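Local coordinates for HpuA (PDB 5EC6), which probably serves in the outer membrane as a lipoprotein receptor that captures haemoglobin, helping the bacterium to obtain haem iron, at residues A[50-55]-A[78-83]; A[74-79]-A[139-144]; A[159-164]-A[266-271]; A[276-281]-A[305-310]. All blocks are in the same frame, centred on the assembly; numbering follows the deposited sequence. Where two conformers were deposited one is given.

Contact 1: residues A[50-55]-A[78-83]; sequences KPFTIT and GKYYDF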
loop_
_atom_site.group_PDB
_atom_site.type_symbol
_atom_site.label_atom_id
_atom_site.label_comp_id
_atom_site.label_asym_id
_atom_site.label_seq_id
_atom_site.Cartn_x
_atom_site.Cartn_y
_atom_site.Cartn_z
ATOM N N LYS A 50 -1.953 -9.127 -9.434
ATOM C CA LYS A 50 -1.584 -9.610 -10.728
ATOM C C LYS A 50 -2.340 -8.792 -11.799
ATOM O O LYS A 50 -3.499 -8.425 -11.585
ATOM C CB LYS A 50 -1.919 -11.083 -10.881
ATOM C CG LYS A 50 -1.053 -12.011 -10.045
ATOM C CD LYS A 50 -1.190 -13.440 -10.491
ATOM C CE LYS A 50 -0.029 -14.284 -9.984
ATOM N NZ LYS A 50 -0.352 -15.714 -10.251
ATOM N N PRO A 51 -1.651 -8.446 -12.886
ATOM C CA PRO A 51 -2.285 -7.593 -13.944
ATOM C C PRO A 51 -3.012 -8.432 -15.005
ATOM O O PRO A 51 -2.545 -9.516 -15.403
ATOM C CB PRO A 51 -1.089 -6.907 -14.579
ATOM C CG PRO A 51 0.036 -7.904 -14.454
ATOM C CD PRO A 51 -0.223 -8.659 -13.164
ATOM N N PHE A 52 -4.117 -7.881 -15.500
ATOM C CA PHE A 52 -4.956 -8.537 -16.505
ATOM C C PHE A 52 -5.432 -7.499 -17.521
ATOM O O PHE A 52 -5.485 -6.303 -17.257
ATOM C CB PHE A 52 -6.186 -9.169 -15.837
ATOM C CG PHE A 52 -5.877 -10.420 -15.092
ATOM C CD1 PHE A 52 -5.448 -10.335 -13.769
ATOM C CD2 PHE A 52 -5.914 -11.640 -15.722
ATOM C CE1 PHE A 52 -5.156 -11.457 -13.080
ATOM C CE2 PHE A 52 -5.567 -12.791 -15.042
ATOM C CZ PHE A 52 -5.200 -12.688 -13.722
ATOM N N THR A 53 -5.787 -8.009 -18.694
ATOM C CA THR A 53 -6.538 -7.226 -19.682
ATOM C C THR A 53 -7.916 -7.835 -19.755
ATOM O O THR A 53 -8.053 -9.026 -19.994
ATOM C CB THR A 53 -5.806 -7.290 -21.027
ATOM O OG1 THR A 53 -4.498 -6.717 -20.876
ATOM C CG2 THR A 53 -6.538 -6.470 -22.106
ATOM N N ILE A 54 -8.932 -7.023 -19.462
ATOM C CA ILE A 54 -10.263 -7.509 -19.243
ATOM C C ILE A 54 -11.219 -6.824 -20.233
ATOM O O ILE A 54 -11.273 -5.583 -20.303
ATOM C CB ILE A 54 -10.688 -7.311 -17.806
ATOM C CG1 ILE A 54 -9.758 -8.172 -16.927
ATOM C CG2 ILE A 54 -12.132 -7.688 -17.599
ATOM C CD1 ILE A 54 -10.122 -8.232 -15.491
ATOM N N THR A 55 -11.983 -7.660 -20.918
ATOM C CA THR A 55 -12.985 -7.188 -21.898
ATOM C C THR A 55 -14.365 -7.444 -21.346
ATOM O O THR A 55 -14.673 -8.544 -20.829
ATOM C CB THR A 55 -12.732 -7.864 -23.242
ATOM O OG1 THR A 55 -11.419 -7.561 -23.719
ATOM C CG2 THR A 55 -13.727 -7.359 -24.299
ATOM N N GLY A 78 -5.547 -19.294 -4.318
ATOM C CA GLY A 78 -5.525 -19.312 -5.761
ATOM C C GLY A 78 -6.704 -18.544 -6.397
ATOM O O GLY A 78 -6.702 -18.336 -7.639
ATOM N N LYS A 79 -7.687 -18.133 -5.599
ATOM C CA LYS A 79 -8.906 -17.458 -6.145
ATOM C C LYS A 79 -8.545 -15.982 -6.365
ATOM O O LYS A 79 -7.805 -15.408 -5.582
ATOM C CB LYS A 79 -10.094 -17.557 -5.222
ATOM C CG LYS A 79 -10.580 -18.985 -4.920
ATOM C CD LYS A 79 -11.121 -19.630 -6.165
ATOM C CE LYS A 79 -11.834 -20.964 -5.877
ATOM N NZ LYS A 79 -10.920 -22.059 -5.500
ATOM N N TYR A 80 -9.105 -15.389 -7.406
ATOM C CA TYR A 80 -8.897 -13.980 -7.738
ATOM C C TYR A 80 -10.086 -13.111 -7.368
ATOM O O TYR A 80 -11.252 -13.504 -7.537
ATOM C CB TYR A 80 -8.660 -13.829 -9.230
ATOM C CG TYR A 80 -7.368 -14.365 -9.778
ATOM C CD1 TYR A 80 -7.248 -15.696 -10.176
ATOM C CD2 TYR A 80 -6.272 -13.554 -9.940
ATOM C CE1 TYR A 80 -6.075 -16.173 -10.684
ATOM C CE2 TYR A 80 -5.112 -14.016 -10.480
ATOM C CZ TYR A 80 -5.012 -15.333 -10.877
ATOM O OH TYR A 80 -3.860 -15.826 -11.410
ATOM N N TYR A 81 -9.795 -11.923 -6.865
ATOM C CA TYR A 81 -10.804 -10.967 -6.414
ATOM C C TYR A 81 -10.557 -9.564 -6.930
ATOM O O TYR A 81 -9.410 -9.128 -7.047
ATOM C CB TYR A 81 -10.927 -10.918 -4.889
ATOM C CG TYR A 81 -11.344 -12.273 -4.321
ATOM C CD1 TYR A 81 -12.706 -12.654 -4.322
ATOM C CD2 TYR A 81 -10.396 -13.200 -3.917
ATOM C CE1 TYR A 81 -13.071 -13.923 -3.890
ATOM C CE2 TYR A 81 -10.765 -14.481 -3.465
ATOM C CZ TYR A 81 -12.096 -14.834 -3.480
ATOM O OH TYR A 81 -12.420 -16.083 -3.005
ATOM N N ASP A 82 -11.628 -8.856 -7.274
ATOM C CA ASP A 82 -11.410 -7.465 -7.650
ATOM C C ASP A 82 -11.393 -6.551 -6.446
ATOM O O ASP A 82 -11.823 -6.892 -5.342
ATOM C CB ASP A 82 -12.357 -7.008 -8.780
ATOM C CG ASP A 82 -13.780 -7.444 -8.578
ATOM O OD1 ASP A 82 -14.188 -7.596 -7.435
ATOM O OD2 ASP A 82 -14.483 -7.632 -9.596
ATOM N N PHE A 83 -10.819 -5.375 -6.657
ATOM C CA PHE A 83 -10.899 -4.297 -5.711
ATOM C C PHE A 83 -12.176 -3.518 -6.029
ATOM O O PHE A 83 -12.318 -2.984 -7.127
ATOM C CB PHE A 83 -9.685 -3.399 -5.831
ATOM C CG PHE A 83 -8.390 -4.098 -5.480
ATOM C CD1 PHE A 83 -8.100 -4.399 -4.157
ATOM C CD2 PHE A 83 -7.468 -4.486 -6.482
ATOM C CE1 PHE A 83 -6.892 -5.057 -3.812
ATOM C CE2 PHE A 83 -6.285 -5.133 -6.133
ATOM C CZ PHE A 83 -5.999 -5.415 -4.814
#
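Tyr80, at the start of the short strand 80-81, carries the whole contact from its side by reaching Phe52 and Lys50 of strand 48-57. The two strands are not direct neighbours: strand 65-74 runs between them in an antiparallel sheet, and the CA atoms of Lys50 and Tyr80 are 9.0 Å apart. Long side chains must therefore span the intervening strand. The CG of Tyr80 stands beside its backbone N and anti to the carbonyl carbon (chi1 -69°), which swings the phenol ring toward strand 48-57. Phe52 meets it in an offset edge-to-face pair, with the phenylalanine edge turned to the tyrosine face, centroids 5.3 Å apart and planes at 89°. The nearest approach, 3.5 Å, is from Phe52 CZ to Tyr80 CE2. At the hydroxyl end of the same ring lies Lys50, whose extended chain crosses Tyr80 at about a right angle and brings CD to the ring edge, 3.7 Å from Tyr80 OH. Its ammonium group goes to the side-chain oxygen of Gln74, on the strand in between. Tyr81, one residue on, packs on Met116 instead, its hydroxyl bonding to Asp111. Phe52 packs meanwhile against Leu72, Ile29 and Ala31. With no hydrogen bond joining the two segments, the contact depends on dispersion and on the favourable meeting of a C-H edge with an aromatic face, while the lysine contributes mainly methylene contact and keeps its polar bond for Gln74.

Contact 2: residues A[74-79]-A[139-144]; sequences QAPDGK and GAWMSP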
loop_
_atom_site.group_PDB
_atom_site.type_symbol
_atom_site.label_atom_id
_atom_site.label_comp_id
_atom_site.label_asym_id
_atom_site.label_seq_id
_atom_site.Cartn_x
_atom_site.Cartn_y
_atom_site.Cartn_z
ATOM N N GLN A 74 -4.907 -12.035 -6.228
ATOM C CA GLN A 74 -4.958 -13.518 -6.110
ATOM C C GLN A 74 -4.666 -13.925 -4.642
ATOM O O GLN A 74 -3.569 -13.677 -4.107
ATOM C CB GLN A 74 -3.963 -14.205 -7.045
ATOM C CG GLN A 74 -4.230 -15.693 -7.100
ATOM C CD GLN A 74 -3.273 -16.482 -7.947
ATOM O OE1 GLN A 74 -2.124 -16.126 -8.141
ATOM N NE2 GLN A 74 -3.780 -17.566 -8.516
ATOM N N ALA A 75 -5.653 -14.545 -4.023
ATOM C CA ALA A 75 -5.540 -14.946 -2.632
ATOM C C ALA A 75 -4.623 -16.158 -2.530
ATOM O O ALA A 75 -4.331 -16.801 -3.518
ATOM C CB ALA A 75 -6.919 -15.214 -2.109
ATOM N N PRO A 76 -4.168 -16.477 -1.301
ATOM C CA PRO A 76 -3.336 -17.666 -1.080
ATOM C C PRO A 76 -3.961 -18.978 -1.528
ATOM O O PRO A 76 -3.210 -19.920 -1.813
ATOM C CB PRO A 76 -3.119 -17.669 0.431
ATOM C CG PRO A 76 -3.291 -16.244 0.865
ATOM C CD PRO A 76 -4.401 -15.723 -0.049
ATOM N N ASP A 77 -5.289 -19.032 -1.615
ATOM C CA ASP A 77 -5.987 -20.217 -2.116
ATOM C C ASP A 77 -6.102 -20.279 -3.614
ATOM O O ASP A 77 -6.744 -21.176 -4.146
ATOM C CB ASP A 77 -7.373 -20.368 -1.422
ATOM C CG ASP A 77 -8.377 -19.253 -1.768
ATOM O OD1 ASP A 77 -8.044 -18.360 -2.631
ATOM O OD2 ASP A 77 -9.492 -19.253 -1.161
ATOM N N GLY A 78 -5.547 -19.294 -4.318
ATOM C CA GLY A 78 -5.525 -19.312 -5.761
ATOM C C GLY A 78 -6.704 -18.544 -6.397
ATOM O O GLY A 78 -6.702 -18.336 -7.639
ATOM N N LYS A 79 -7.687 -18.133 -5.599
ATOM C CA LYS A 79 -8.906 -17.458 -6.145
ATOM C C LYS A 79 -8.545 -15.982 -6.365
ATOM O O LYS A 79 -7.805 -15.408 -5.582
ATOM C CB LYS A 79 -10.094 -17.557 -5.222
ATOM C CG LYS A 79 -10.580 -18.985 -4.920
ATOM C CD LYS A 79 -11.121 -19.630 -6.165
ATOM C CE LYS A 79 -11.834 -20.964 -5.877
ATOM N NZ LYS A 79 -10.920 -22.059 -5.500
ATOM N N GLY A 139 -3.517 -4.396 2.033
ATOM C CA GLY A 139 -4.692 -4.963 2.650
ATOM C C GLY A 139 -4.401 -6.289 3.265
ATOM O O GLY A 139 -3.272 -6.580 3.704
ATOM N N ALA A 140 -5.468 -7.097 3.395
ATOM C CA ALA A 140 -5.360 -8.417 4.038
ATOM C C ALA A 140 -6.420 -9.321 3.493
ATOM O O ALA A 140 -7.542 -8.864 3.182
ATOM C CB ALA A 140 -5.535 -8.312 5.537
ATOM N N TRP A 141 -6.075 -10.609 3.446
ATOM C CA TRP A 141 -7.029 -11.667 3.182
ATOM C C TRP A 141 -7.050 -12.584 4.411
ATOM O O TRP A 141 -6.004 -12.882 5.006
ATOM C CB TRP A 141 -6.627 -12.418 1.945
ATOM C CG TRP A 141 -7.420 -13.675 1.606
ATOM C CD1 TRP A 141 -8.501 -13.769 0.793
ATOM C CD2 TRP A 141 -7.095 -15.028 2.008
ATOM N NE1 TRP A 141 -8.910 -15.094 0.672
ATOM C CE2 TRP A 141 -8.041 -15.885 1.400
ATOM C CE3 TRP A 141 -6.118 -15.577 2.832
ATOM C CZ2 TRP A 141 -8.018 -17.263 1.589
ATOM C CZ3 TRP A 141 -6.070 -16.976 2.980
ATOM C CH2 TRP A 141 -7.020 -17.785 2.363
ATOM N N MET A 142 -8.250 -13.008 4.770
ATOM C CA MET A 142 -8.425 -13.983 5.861
ATOM C C MET A 142 -9.003 -15.260 5.281
ATOM O O MET A 142 -9.971 -15.184 4.531
ATOM C CB MET A 142 -9.329 -13.419 6.934
ATOM C CG MET A 142 -9.622 -14.429 8.037
ATOM S SD MET A 142 -10.886 -13.815 9.179
ATOM C CE MET A 142 -9.701 -12.926 10.123
ATOM N N SER A 143 -8.433 -16.407 5.654
ATOM C CA SER A 143 -8.974 -17.710 5.222
ATOM C C SER A 143 -10.257 -18.074 6.002
ATOM O O SER A 143 -10.563 -17.475 7.053
ATOM C CB SER A 143 -7.953 -18.837 5.360
ATOM O OG SER A 143 -7.842 -19.252 6.695
ATOM N N PRO A 144 -11.037 -19.016 5.429
ATOM C CA PRO A 144 -12.131 -19.586 6.225
ATOM C C PRO A 144 -11.651 -20.159 7.560
ATOM O O PRO A 144 -12.415 -20.139 8.546
ATOM C CB PRO A 144 -12.723 -20.650 5.297
ATOM C CG PRO A 144 -11.825 -20.788 4.156
ATOM C CD PRO A 144 -11.021 -19.536 4.056
HETATM O O HOH W 1 -10.842 -16.835 -0.792
#
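A type I beta turn from Ala75 to Gly78, linking strand 65-74 to strand 80-81, lays Ala75 and Pro76 against the indole of Trp141. Both come over the same face in CH-pi contacts. Ala75 CB stands 3.6 Å from the centroid of the five-membered ring, and Pro76 CD lies 3.5 Å from that of the six-membered ring, so the two halves of the indole each have an aliphatic partner. Trp141 reaches them from strand 136-142 with CG anti to its backbone N (chi1 173°); on the opposite face its ring has the backbone N of Ser143, set toward the rim. The hairpin is closed by the backbone bond from Ala75 N to Lys79 O and by Gly78 N to Ala75 O. Asp77 adds an Asx turn, its OD1 accepting from Lys79 N at 3.0 Å from above the carboxylate plane. Gln74 NE2 also bonds nearly straight (171°) to Gly78 O, across the base of the turn. The other carboxylate oxygen of Asp77 extends the grip on the tryptophan: a water in the indole plane accepts from Trp141 NE1 at 3.0 Å and donates to Asp77 OD2 at 2.8 Å.

Contact 3: residues A[159-164]-A[266-271]; sequences TDTLQG and AKEERF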
loop_
_atom_site.group_PDB
_atom_site.type_symbol
_atom_site.label_atom_id
_atom_site.label_comp_id
_atom_site.label_asym_id
_atom_site.label_seq_id
_atom_site.Cartn_x
_atom_site.Cartn_y
_atom_site.Cartn_z
ATOM N N THR A 159 14.609 1.511 -10.474
ATOM C CA THR A 159 15.817 1.997 -9.801
ATOM C C THR A 159 16.513 3.082 -10.608
ATOM O O THR A 159 17.096 3.974 -10.052
ATOM C CB THR A 159 16.800 0.859 -9.477
ATOM O OG1 THR A 159 17.166 0.192 -10.691
ATOM C CG2 THR A 159 16.178 -0.154 -8.513
ATOM N N ASP A 160 16.348 3.063 -11.943
ATOM C CA ASP A 160 17.008 4.088 -12.749
ATOM C C ASP A 160 16.413 5.498 -12.705
ATOM O O ASP A 160 17.028 6.459 -13.171
ATOM C CB ASP A 160 17.243 3.572 -14.192
ATOM C CG ASP A 160 16.004 3.276 -14.941
ATOM O OD1 ASP A 160 14.876 3.574 -14.470
ATOM O OD2 ASP A 160 16.192 2.682 -16.054
ATOM N N THR A 161 15.249 5.665 -12.045
ATOM C CA THR A 161 14.691 6.940 -11.872
ATOM C C THR A 161 14.361 7.264 -10.420
ATOM O O THR A 161 13.592 8.175 -10.178
ATOM C CB THR A 161 13.437 7.077 -12.734
ATOM O OG1 THR A 161 12.534 6.021 -12.421
ATOM C CG2 THR A 161 13.823 6.960 -14.238
ATOM N N LEU A 162 15.026 6.575 -9.513
ATOM C CA LEU A 162 14.959 6.948 -8.054
ATOM C C LEU A 162 15.562 8.321 -7.847
ATOM O O LEU A 162 16.331 8.830 -8.713
ATOM C CB LEU A 162 15.672 5.912 -7.212
ATOM C CG LEU A 162 14.989 4.524 -7.002
ATOM C CD1 LEU A 162 15.940 3.539 -6.392
ATOM C CD2 LEU A 162 13.666 4.665 -6.229
ATOM N N GLN A 163 15.170 8.987 -6.772
ATOM C CA GLN A 163 15.620 10.348 -6.544
ATOM C C GLN A 163 17.132 10.478 -6.538
ATOM O O GLN A 163 17.831 9.672 -5.933
ATOM C CB GLN A 163 15.040 10.959 -5.260
ATOM C CG GLN A 163 15.389 10.227 -3.974
ATOM C CD GLN A 163 14.783 10.971 -2.825
ATOM O OE1 GLN A 163 13.573 10.935 -2.647
ATOM N NE2 GLN A 163 15.591 11.759 -2.103
ATOM N N GLY A 164 17.596 11.524 -7.238
ATOM C CA GLY A 164 19.049 11.816 -7.271
ATOM C C GLY A 164 19.759 11.125 -8.433
ATOM O O GLY A 164 20.887 11.499 -8.766
ATOM N N ALA A 266 5.685 3.003 -7.631
ATOM C CA ALA A 266 5.334 4.077 -8.594
ATOM C C ALA A 266 6.470 4.461 -9.516
ATOM O O ALA A 266 7.625 4.740 -9.075
ATOM C CB ALA A 266 4.744 5.300 -7.937
ATOM N N LYS A 267 6.149 4.462 -10.820
ATOM C CA LYS A 267 7.104 4.969 -11.799
ATOM C C LYS A 267 7.304 6.458 -11.611
ATOM O O LYS A 267 6.484 7.152 -11.029
ATOM C CB LYS A 267 6.612 4.684 -13.232
ATOM C CG LYS A 267 6.685 3.215 -13.512
ATOM C CD LYS A 267 6.004 2.829 -14.811
ATOM C CE LYS A 267 6.088 1.318 -14.980
ATOM N NZ LYS A 267 4.766 0.803 -15.412
ATOM N N GLU A 268 8.393 6.959 -12.205
ATOM C CA GLU A 268 8.598 8.395 -12.293
ATOM C C GLU A 268 7.532 9.172 -13.071
ATOM O O GLU A 268 6.813 8.571 -13.863
ATOM C CB GLU A 268 9.977 8.665 -12.881
ATOM C CG GLU A 268 10.038 8.541 -14.382
ATOM C CD GLU A 268 10.093 7.104 -14.876
ATOM O OE1 GLU A 268 10.183 6.084 -14.158
ATOM O OE2 GLU A 268 10.089 6.999 -16.105
ATOM N N GLU A 269 7.467 10.481 -12.854
ATOM C CA GLU A 269 6.556 11.348 -13.580
ATOM C C GLU A 269 7.406 12.245 -14.444
ATOM O O GLU A 269 8.435 12.758 -13.995
ATOM C CB GLU A 269 5.704 12.183 -12.632
ATOM C CG GLU A 269 4.752 11.326 -11.803
ATOM C CD GLU A 269 4.084 12.145 -10.729
ATOM O OE1 GLU A 269 3.185 12.918 -11.086
ATOM O OE2 GLU A 269 4.472 12.058 -9.539
ATOM N N ARG A 270 6.970 12.426 -15.691
ATOM C CA ARG A 270 7.719 13.262 -16.664
ATOM C C ARG A 270 6.884 14.388 -17.214
ATOM O O ARG A 270 5.661 14.318 -17.319
ATOM C CB ARG A 270 8.267 12.409 -17.805
ATOM C CG ARG A 270 9.389 11.514 -17.330
ATOM C CD ARG A 270 9.767 10.492 -18.348
ATOM N NE ARG A 270 10.817 9.606 -17.884
ATOM C CZ ARG A 270 12.092 9.923 -17.675
ATOM N NH1 ARG A 270 12.588 11.146 -17.865
ATOM N NH2 ARG A 270 12.908 8.973 -17.199
ATOM N N PHE A 271 7.556 15.474 -17.550
ATOM C CA PHE A 271 6.941 16.481 -18.345
ATOM C C PHE A 271 6.719 15.963 -19.758
ATOM O O PHE A 271 7.262 14.927 -20.216
ATOM C CB PHE A 271 7.854 17.718 -18.387
ATOM C CG PHE A 271 8.054 18.381 -17.021
ATOM C CD1 PHE A 271 6.999 19.015 -16.395
ATOM C CD2 PHE A 271 9.273 18.308 -16.389
ATOM C CE1 PHE A 271 7.155 19.624 -15.152
ATOM C CE2 PHE A 271 9.463 18.938 -15.160
ATOM C CZ PHE A 271 8.403 19.577 -14.543
#
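Thr161 and Glu268 are joined by the one hydrogen bond between these segments, in which Thr161 OG1 donates to Glu268 OE1 at 2.9 Å. The hydroxyl arrives well above the carboxylate plane, 53° out of it, and the two side chains cross at about a right angle. OG1 sits between the backbone N and the carbonyl carbon of its own residue (chi1 55°), a rotation that leaves the methyl CG2 to face the neighbouring arginine. Glu268 for its part bends at chi2, folding its carboxylate back beside the threonine. The ionic interaction lies within 266-271: Arg270 NE forms a salt bridge with Glu268 OE2 at 3.2 Å, meeting that oxygen on its anti side and close to the carboxylate plane. Each oxygen of Glu268 thus has its own donor, which would tend to stabilise the charged form, although Asp160 OD1, 5.3 Å from Glu268 OE1, probably works mildly against it. Arg270 has a further partner, its NH1 bonding to the carbonyl of Gly274 in the turn beyond. Van der Waals contacts complete the account: Thr161 CG2 lies 3.7 Å from Arg270 NH2, and Thr161 CB is 3.8 Å from Glu268 CB. The contact is a surface one. Segment 159-164 leads from strand 148-154 into the short helix 165-168, with Gly164 at its N-cap position, whereas 266-271 leaves strand 256-265 and enters strand 269-270, which pairs antiparallel with strand 276-278; Thr161 also bonds through its backbone to Ser280, just past that second strand.

Contact 4: residues A[276-281]-A[305-310]; sequences LEHPSG and REYNAA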
loop_
_atom_site.group_PDB
_atom_site.type_symbol
_atom_site.label_atom_id
_atom_site.label_comp_id
_atom_site.label_asym_id
_atom_site.label_seq_id
_atom_site.Cartn_x
_atom_site.Cartn_y
_atom_site.Cartn_z
ATOM N N LEU A 276 12.433 14.775 -16.631
ATOM C CA LEU A 276 11.930 14.269 -15.329
ATOM C C LEU A 276 11.262 15.331 -14.509
ATOM O O LEU A 276 11.827 16.418 -14.334
ATOM C CB LEU A 276 13.103 13.651 -14.546
ATOM C CG LEU A 276 12.759 12.809 -13.332
ATOM C CD1 LEU A 276 12.082 11.525 -13.745
ATOM C CD2 LEU A 276 14.073 12.522 -12.613
ATOM N N GLU A 277 10.049 15.052 -14.011
ATOM C CA GLU A 277 9.371 15.976 -13.115
ATOM C C GLU A 277 9.548 15.507 -11.664
ATOM O O GLU A 277 9.964 16.301 -10.794
ATOM C CB GLU A 277 7.881 16.073 -13.426
ATOM C CG GLU A 277 7.168 17.006 -12.476
ATOM C CD GLU A 277 5.675 17.104 -12.751
ATOM O OE1 GLU A 277 5.106 16.158 -13.320
ATOM O OE2 GLU A 277 5.071 18.089 -12.311
ATOM N N HIS A 278 9.172 14.269 -11.410
ATOM C CA HIS A 278 9.349 13.621 -10.078
ATOM C C HIS A 278 9.951 12.262 -10.276
ATOM O O HIS A 278 9.563 11.489 -11.192
ATOM C CB HIS A 278 8.013 13.408 -9.339
ATOM C CG HIS A 278 7.296 14.663 -9.011
ATOM N ND1 HIS A 278 7.867 15.660 -8.262
ATOM C CD2 HIS A 278 6.091 15.138 -9.427
ATOM C CE1 HIS A 278 7.021 16.678 -8.175
ATOM N NE2 HIS A 278 5.946 16.387 -8.890
ATOM N N PRO A 279 10.862 11.861 -9.385
ATOM C CA PRO A 279 11.475 10.550 -9.460
ATOM C C PRO A 279 10.445 9.441 -9.189
ATOM O O PRO A 279 9.339 9.732 -8.661
ATOM C CB PRO A 279 12.576 10.601 -8.340
ATOM C CG PRO A 279 12.220 11.736 -7.485
ATOM C CD PRO A 279 11.345 12.677 -8.251
ATOM N N SER A 280 10.839 8.230 -9.504
ATOM C CA SER A 280 10.126 7.025 -9.083
ATOM C C SER A 280 10.102 6.968 -7.568
ATOM O O SER A 280 10.860 7.696 -6.892
ATOM C CB SER A 280 10.766 5.812 -9.665
ATOM O OG SER A 280 12.035 5.548 -9.136
ATOM N N GLY A 281 9.260 6.091 -7.049
ATOM C CA GLY A 281 9.170 5.895 -5.587
ATOM C C GLY A 281 8.290 6.852 -4.863
ATOM O O GLY A 281 8.500 7.139 -3.679
ATOM N N ARG A 305 5.279 12.485 0.791
ATOM C CA ARG A 305 4.836 13.825 1.157
ATOM C C ARG A 305 5.856 14.864 0.706
ATOM O O ARG A 305 5.499 15.986 0.335
ATOM C CB ARG A 305 4.608 13.872 2.682
ATOM C CG ARG A 305 4.058 15.181 3.213
ATOM C CD ARG A 305 3.984 15.200 4.739
ATOM N NE ARG A 305 3.282 16.416 5.189
ATOM C CZ ARG A 305 3.832 17.634 5.252
ATOM N NH1 ARG A 305 5.111 17.827 4.941
ATOM N NH2 ARG A 305 3.091 18.679 5.615
ATOM N N GLU A 306 7.136 14.504 0.740
ATOM C CA GLU A 306 8.205 15.468 0.489
ATOM C C GLU A 306 9.436 14.685 0.114
ATOM O O GLU A 306 9.689 13.580 0.647
ATOM C CB GLU A 306 8.461 16.318 1.714
ATOM C CG GLU A 306 9.478 17.409 1.482
ATOM C CD GLU A 306 9.649 18.362 2.648
ATOM O OE1 GLU A 306 8.894 18.311 3.659
ATOM O OE2 GLU A 306 10.576 19.228 2.536
ATOM N N TYR A 307 10.240 15.275 -0.754
ATOM C CA TYR A 307 11.555 14.694 -1.015
ATOM C C TYR A 307 12.537 15.762 -1.384
ATOM O O TYR A 307 12.166 16.868 -1.835
ATOM C CB TYR A 307 11.495 13.613 -2.116
ATOM C CG TYR A 307 11.192 14.143 -3.493
ATOM C CD1 TYR A 307 9.862 14.326 -3.915
ATOM C CD2 TYR A 307 12.205 14.499 -4.355
ATOM C CE1 TYR A 307 9.576 14.847 -5.182
ATOM C CE2 TYR A 307 11.930 15.000 -5.598
ATOM C CZ TYR A 307 10.631 15.172 -6.018
ATOM O OH TYR A 307 10.367 15.676 -7.282
ATOM N N ASN A 308 13.818 15.471 -1.119
ATOM C CA ASN A 308 14.907 16.381 -1.464
ATOM C C ASN A 308 16.128 15.551 -1.812
ATOM O O ASN A 308 16.777 14.985 -0.936
ATOM C CB ASN A 308 15.220 17.306 -0.286
ATOM C CG ASN A 308 16.320 18.293 -0.621
ATOM O OD1 ASN A 308 16.773 18.358 -1.752
ATOM N ND2 ASN A 308 16.728 19.056 0.362
ATOM N N ALA A 309 16.437 15.475 -3.096
ATOM C CA ALA A 309 17.581 14.721 -3.525
ATOM C C ALA A 309 18.915 15.316 -3.053
ATOM O O ALA A 309 19.916 14.610 -2.979
ATOM C CB ALA A 309 17.592 14.649 -5.042
ATOM N N ALA A 310 18.894 16.617 -2.724
ATOM C CA ALA A 310 20.083 17.329 -2.297
ATOM C C ALA A 310 20.360 17.280 -0.798
ATOM O O ALA A 310 21.400 17.815 -0.338
ATOM C CB ALA A 310 20.027 18.781 -2.784
HETATM O O HOH W 2 12.431 16.499 -8.850
#
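Tyr307, on strand 298-308 of the antiparallel barrel, points its ring at His278 and Pro279, just past a corner in the chain where Glu277 and His278 form a classic beta bulge opposite Glu269. The histidine and tyrosine rings meet rim to rim with their planes at 86°, neither covering the other's face. Each polar atom lies at the edge of the partner ring and in its plane, which lets His278 ND1 and Tyr307 OH share a short hydrogen bond of 2.7 Å that is almost straight (174°). Pro279 takes a different position. It comes over a face of the phenol, its CG 4.2 Å from the ring centroid in a CH-pi contact, while its CD presses toward the hydroxyl end at 3.4 Å from Tyr307 CZ. With CG between backbone N and carbonyl carbon (chi1 68°), the tyrosine ring points across to 278-279. Arg304 makes a cation-pi contact with the same ring and also bonds to the carbonyl oxygens of Pro279 and Ser280, a second link from the same strand. A water in the phenol plane links the two segments, 2.7 Å from Tyr307 OH and donating to Glu277 O at 3.1 Å.

Contacts 1, 2 and 4 are partly buried, whereas contact 3 lies at the surface, and their chemistry differs: aromatic and aliphatic packing dominates contacts 1 and 2, a hydroxyl-to-carboxylate bond, backed by a salt bridge inside one segment, contact 3, and ring packing combined with a hydrogen bond contact 4. Contacts 1 and 2 share Gly78 and Lys79 and meet through the bond between Lys50 and Gln74; the 65-74/80-81 hairpin takes part in both, through Tyr80 within its own sheet and through its turn against strand 136-142. Contacts 3 and 4, centres about 8 Å apart, hold the hairpin of strands 269-270 and 276-278 from its two arms. Contacts 2 and 4 lie on opposite sides of the chain's centre.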